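Local coordinates for GTP-binding protein (Pyrococcus horikoshii, PDB 1WXQ) that probably binds GTP as a P-loop GTPase of the Obg type, though its cellular role is not established, at residues Arg211-Asp225 / Glu239-Ala251. Numbering follows the deposited sequence.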
loop_
_atom_site.group_PDB
_atom_site.type_symbol
_atom_site.label_atom_id
_atom_site.label_comp_id
_atom_site.label_asym_id
_atom_site.label_seq_id
_atom_site.Cartn_x
_atom_site.Cartn_y
_atom_site.Cartn_z
ATOM N N ARG A 211 -5.420 13.309 0.792
ATOM C CA ARG A 211 -4.838 12.495 -0.261
ATOM C C ARG A 211 -3.541 11.883 0.237
ATOM O O ARG A 211 -3.333 10.682 0.130
ATOM C CB ARG A 211 -4.566 13.351 -1.507
ATOM C CG ARG A 211 -3.903 12.606 -2.657
ATOM C CD ARG A 211 -2.385 12.720 -2.619
ATOM N NE ARG A 211 -1.974 14.116 -2.724
ATOM C CZ ARG A 211 -0.712 14.544 -2.753
ATOM N NH1 ARG A 211 0.294 13.685 -2.692
ATOM N NH2 ARG A 211 -0.457 15.844 -2.833
ATOM N N ARG A 212 -2.681 12.731 0.792
ATOM C CA ARG A 212 -1.383 12.317 1.302
ATOM C C ARG A 212 -1.466 11.127 2.248
ATOM O O ARG A 212 -0.582 10.276 2.262
ATOM C CB ARG A 212 -0.708 13.485 2.016
ATOM C CG ARG A 212 0.545 14.049 1.331
ATOM C CD ARG A 212 1.249 14.951 2.332
ATOM N NE ARG A 212 1.055 14.379 3.665
ATOM C CZ ARG A 212 1.245 15.023 4.814
ATOM N NH1 ARG A 212 1.650 16.292 4.822
ATOM N NH2 ARG A 212 1.003 14.391 5.963
ATOM N N VAL A 213 -2.534 11.077 3.034
ATOM C CA VAL A 213 -2.734 10.004 3.998
ATOM C C VAL A 213 -3.620 8.859 3.499
ATOM O O VAL A 213 -3.376 7.703 3.848
ATOM C CB VAL A 213 -3.340 10.567 5.310
ATOM C CG1 VAL A 213 -3.655 9.440 6.263
ATOM C CG2 VAL A 213 -2.367 11.533 5.959
ATOM N N ASN A 214 -4.626 9.191 2.680
ATOM C CA ASN A 214 -5.611 8.234 2.134
ATOM C C ASN A 214 -5.238 7.652 0.771
ATOM O O ASN A 214 -5.688 6.572 0.397
ATOM C CB ASN A 214 -6.986 8.926 2.052
ATOM C CG ASN A 214 -8.083 8.041 1.456
ATOM O OD1 ASN A 214 -8.265 7.989 0.241
ATOM N ND2 ASN A 214 -8.828 7.350 2.321
ATOM N N LYS A 215 -4.425 8.372 0.018
ATOM C CA LYS A 215 -4.005 7.890 -1.283
ATOM C C LYS A 215 -2.496 8.017 -1.413
ATOM O O LYS A 215 -1.985 8.592 -2.356
ATOM C CB LYS A 215 -4.730 8.666 -2.377
ATOM C CG LYS A 215 -6.222 8.328 -2.440
ATOM C CD LYS A 215 -6.434 6.854 -2.795
ATOM C CE LYS A 215 -7.897 6.427 -2.766
ATOM N NZ LYS A 215 -8.391 6.093 -1.401
ATOM N N PRO A 216 -1.761 7.474 -0.440
ATOM C CA PRO A 216 -0.303 7.543 -0.477
ATOM C C PRO A 216 0.167 6.670 -1.617
ATOM O O PRO A 216 -0.470 5.666 -1.953
ATOM C CB PRO A 216 0.095 6.972 0.878
ATOM C CG PRO A 216 -0.933 5.913 1.078
ATOM C CD PRO A 216 -2.213 6.602 0.657
HETATM N N MSE A 217 1.279 7.032 -2.228
HETATM C CA MSE A 217 1.744 6.216 -3.328
HETATM C C MSE A 217 3.227 5.991 -3.423
HETATM O O MSE A 217 4.025 6.670 -2.785
HETATM C CB MSE A 217 1.225 6.770 -4.656
HETATM C CG MSE A 217 1.209 8.286 -4.814
HETATM SE SE MSE A 217 0.363 8.735 -6.524
HETATM C CE MSE A 217 -0.848 10.105 -5.899
ATOM N N VAL A 218 3.575 4.966 -4.185
ATOM C CA VAL A 218 4.960 4.648 -4.428
ATOM C C VAL A 218 5.103 4.767 -5.934
ATOM O O VAL A 218 4.225 4.350 -6.693
ATOM C CB VAL A 218 5.335 3.234 -3.969
ATOM C CG1 VAL A 218 6.733 2.873 -4.485
ATOM C CG2 VAL A 218 5.318 3.168 -2.454
ATOM N N ILE A 219 6.213 5.352 -6.355
ATOM C CA ILE A 219 6.459 5.551 -7.759
ATOM C C ILE A 219 7.386 4.491 -8.358
ATOM O O ILE A 219 8.500 4.275 -7.889
ATOM C CB ILE A 219 7.035 6.959 -7.971
ATOM C CG1 ILE A 219 6.125 7.963 -7.264
ATOM C CG2 ILE A 219 7.148 7.268 -9.469
ATOM C CD1 ILE A 219 6.617 9.380 -7.301
ATOM N N ALA A 220 6.906 3.820 -9.391
ATOM C CA ALA A 220 7.708 2.817 -10.062
ATOM C C ALA A 220 8.288 3.475 -11.307
ATOM O O ALA A 220 7.554 3.742 -12.261
ATOM C CB ALA A 220 6.850 1.622 -10.453
ATOM N N ALA A 221 9.589 3.773 -11.279
ATOM C CA ALA A 221 10.257 4.388 -12.426
ATOM C C ALA A 221 10.544 3.208 -13.351
ATOM O O ALA A 221 11.620 2.621 -13.314
ATOM C CB ALA A 221 11.550 5.062 -11.986
ATOM N N ASN A 222 9.558 2.871 -14.177
ATOM C CA ASN A 222 9.650 1.717 -15.060
ATOM C C ASN A 222 10.464 1.908 -16.332
ATOM O O ASN A 222 10.634 3.022 -16.809
ATOM C CB ASN A 222 8.237 1.240 -15.393
ATOM C CG ASN A 222 8.204 -0.192 -15.875
ATOM O OD1 ASN A 222 8.840 -1.064 -15.291
ATOM N ND2 ASN A 222 7.443 -0.444 -16.932
ATOM N N LYS A 223 10.938 0.790 -16.877
ATOM C CA LYS A 223 11.769 0.765 -18.077
ATOM C C LYS A 223 13.161 1.254 -17.704
ATOM O O LYS A 223 13.912 1.734 -18.546
ATOM C CB LYS A 223 11.181 1.647 -19.189
ATOM C CG LYS A 223 9.744 1.281 -19.584
ATOM C CD LYS A 223 9.358 1.807 -20.969
ATOM C CE LYS A 223 9.445 3.327 -21.066
ATOM N NZ LYS A 223 9.036 3.829 -22.425
ATOM N N ALA A 224 13.491 1.125 -16.422
ATOM C CA ALA A 224 14.782 1.549 -15.894
ATOM C C ALA A 224 15.951 0.959 -16.681
ATOM O O ALA A 224 16.952 1.632 -16.911
ATOM C CB ALA A 224 14.889 1.152 -14.429
ATOM N N ASP A 225 15.818 -0.304 -17.077
ATOM C CA ASP A 225 16.838 -1.002 -17.853
ATOM C C ASP A 225 17.223 -0.219 -19.110
ATOM O O ASP A 225 18.376 -0.267 -19.553
ATOM C CB ASP A 225 16.311 -2.367 -18.265
ATOM C CG ASP A 225 15.002 -2.267 -19.009
ATOM O OD1 ASP A 225 14.164 -1.440 -18.591
ATOM O OD2 ASP A 225 14.806 -3.009 -19.995
ATOM N N GLU A 239 12.027 13.602 -6.414
ATOM C CA GLU A 239 10.800 13.152 -5.782
ATOM C C GLU A 239 10.889 12.689 -4.329
ATOM O O GLU A 239 9.912 12.800 -3.593
ATOM C CB GLU A 239 10.153 12.056 -6.636
ATOM C CG GLU A 239 9.541 12.572 -7.929
ATOM C CD GLU A 239 8.639 13.778 -7.700
ATOM O OE1 GLU A 239 7.919 13.802 -6.678
ATOM O OE2 GLU A 239 8.641 14.705 -8.543
ATOM N N GLU A 240 12.035 12.172 -3.896
ATOM C CA GLU A 240 12.118 11.722 -2.514
ATOM C C GLU A 240 12.134 12.920 -1.568
ATOM O O GLU A 240 11.923 12.781 -0.362
ATOM C CB GLU A 240 13.325 10.803 -2.295
ATOM C CG GLU A 240 13.244 9.477 -3.100
ATOM C CD GLU A 240 13.832 8.262 -2.354
ATOM O OE1 GLU A 240 14.931 8.378 -1.765
ATOM O OE2 GLU A 240 13.201 7.183 -2.364
ATOM N N LYS A 241 12.370 14.105 -2.117
ATOM C CA LYS A 241 12.342 15.303 -1.295
ATOM C C LYS A 241 10.880 15.717 -1.136
ATOM O O LYS A 241 10.503 16.342 -0.141
ATOM C CB LYS A 241 13.121 16.438 -1.953
ATOM C CG LYS A 241 14.608 16.400 -1.706
ATOM C CD LYS A 241 15.205 17.769 -1.966
ATOM C CE LYS A 241 16.654 17.855 -1.501
ATOM N NZ LYS A 241 17.142 19.262 -1.521
ATOM N N ARG A 242 10.058 15.352 -2.121
ATOM C CA ARG A 242 8.632 15.684 -2.115
ATOM C C ARG A 242 7.761 14.687 -1.362
ATOM O O ARG A 242 6.538 14.764 -1.427
ATOM C CB ARG A 242 8.103 15.803 -3.545
ATOM C CG ARG A 242 8.785 16.883 -4.352
ATOM C CD ARG A 242 8.202 17.012 -5.762
ATOM N NE ARG A 242 6.847 17.563 -5.769
ATOM C CZ ARG A 242 5.739 16.839 -5.898
ATOM N NH1 ARG A 242 5.816 15.519 -6.033
ATOM N NH2 ARG A 242 4.552 17.435 -5.903
ATOM N N GLY A 243 8.381 13.750 -0.653
ATOM C CA GLY A 243 7.608 12.774 0.095
ATOM C C GLY A 243 7.189 11.547 -0.699
ATOM O O GLY A 243 6.206 10.876 -0.349
ATOM N N TYR A 244 7.933 11.248 -1.762
ATOM C CA TYR A 244 7.649 10.092 -2.607
ATOM C C TYR A 244 8.787 9.087 -2.632
ATOM O O TYR A 244 9.954 9.459 -2.726
ATOM C CB TYR A 244 7.390 10.523 -4.046
ATOM C CG TYR A 244 6.001 11.036 -4.312
ATOM C CD1 TYR A 244 4.892 10.182 -4.250
ATOM C CD2 TYR A 244 5.793 12.368 -4.655
ATOM C CE1 TYR A 244 3.614 10.644 -4.529
ATOM C CE2 TYR A 244 4.519 12.847 -4.931
ATOM C CZ TYR A 244 3.430 11.982 -4.870
ATOM O OH TYR A 244 2.163 12.450 -5.161
ATOM N N ILE A 245 8.436 7.810 -2.548
ATOM C CA ILE A 245 9.411 6.735 -2.625
ATOM C C ILE A 245 9.502 6.317 -4.096
ATOM O O ILE A 245 8.492 5.960 -4.700
ATOM C CB ILE A 245 8.955 5.517 -1.809
ATOM C CG1 ILE A 245 8.956 5.869 -0.320
ATOM C CG2 ILE A 245 9.838 4.316 -2.134
ATOM C CD1 ILE A 245 8.466 4.737 0.574
ATOM N N VAL A 246 10.698 6.356 -4.677
ATOM C CA VAL A 246 10.849 5.972 -6.082
ATOM C C VAL A 246 11.807 4.828 -6.314
ATOM O O VAL A 246 12.965 4.895 -5.925
ATOM C CB VAL A 246 11.359 7.120 -6.952
ATOM C CG1 VAL A 246 11.514 6.629 -8.376
ATOM C CG2 VAL A 246 10.409 8.288 -6.886
ATOM N N ILE A 247 11.336 3.798 -6.999
ATOM C CA ILE A 247 12.162 2.633 -7.260
ATOM C C ILE A 247 12.249 2.260 -8.752
ATOM O O ILE A 247 11.236 2.181 -9.455
ATOM C CB ILE A 247 11.621 1.456 -6.402
ATOM C CG1 ILE A 247 11.800 1.823 -4.920
ATOM C CG2 ILE A 247 12.316 0.133 -6.758
ATOM C CD1 ILE A 247 10.925 1.014 -3.961
ATOM N N PRO A 248 13.478 2.083 -9.268
ATOM C CA PRO A 248 13.638 1.716 -10.683
ATOM C C PRO A 248 12.958 0.375 -10.893
ATOM O O PRO A 248 12.848 -0.425 -9.959
ATOM C CB PRO A 248 15.154 1.667 -10.869
ATOM C CG PRO A 248 15.678 1.455 -9.494
ATOM C CD PRO A 248 14.787 2.297 -8.634
ATOM N N THR A 249 12.514 0.111 -12.114
ATOM C CA THR A 249 11.772 -1.108 -12.364
ATOM C C THR A 249 11.708 -1.517 -13.841
ATOM O O THR A 249 11.693 -0.658 -14.736
ATOM C CB THR A 249 10.339 -0.902 -11.794
ATOM O OG1 THR A 249 10.282 -1.395 -10.447
ATOM C CG2 THR A 249 9.299 -1.559 -12.651
ATOM N N SER A 250 11.670 -2.831 -14.081
ATOM C CA SER A 250 11.581 -3.379 -15.428
ATOM C C SER A 250 10.445 -4.394 -15.448
ATOM O O SER A 250 10.648 -5.605 -15.254
ATOM C CB SER A 250 12.902 -4.053 -15.837
ATOM O OG SER A 250 13.925 -3.094 -16.082
ATOM N N ALA A 251 9.242 -3.885 -15.696
ATOM C CA ALA A 251 8.053 -4.713 -15.709
ATOM C C ALA A 251 8.088 -5.846 -16.726
ATOM O O ALA A 251 7.850 -7.005 -16.366
ATOM C CB ALA A 251 6.810 -3.829 -15.926
#
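Strands 217-222 and 245-249 run parallel, their segment axes 31° apart, with I219 opposite V246 and N222 opposite T249. I219 N donates to I245 O at 2.9 Å, and I219 O takes I247 N at 3.0 Å, both almost straight out from the carbonyl. A221 N continues the pattern to I247 O, reaching it from above the carbonyl plane. Past the strand, A224 N bonds T249 O at 3.0 Å. With helix 229-241 between them, the strands form a beta-alpha-beta unit of the G domain, 217-222 also pairing with strand 104-110. On the sheet face that carries I219, V246 and A221, I219 CB meets V246 CG2 at 3.8 Å. With CG1 anti to its carbonyl carbon (chi1 -51°), I219 brings CD1 obliquely to Y244 CG at 3.5 Å, while selenomethionine M217 sets CG at the ring edge, 3.4 Å from CE1. Replacing Y244 by alanine would probably leave I219 CD1 and M217 CG facing a gap and cost E135 of helix 127-147 its hydroxyl partner. R211, salt-bridged to D139 and E135, lies beside the Y244 hydroxyl without bonding it. At the other end, N222 OD1 accepts A251 N at 2.9 Å, though its position is less certain, and ND2 bonds V11 O in the probable P-loop.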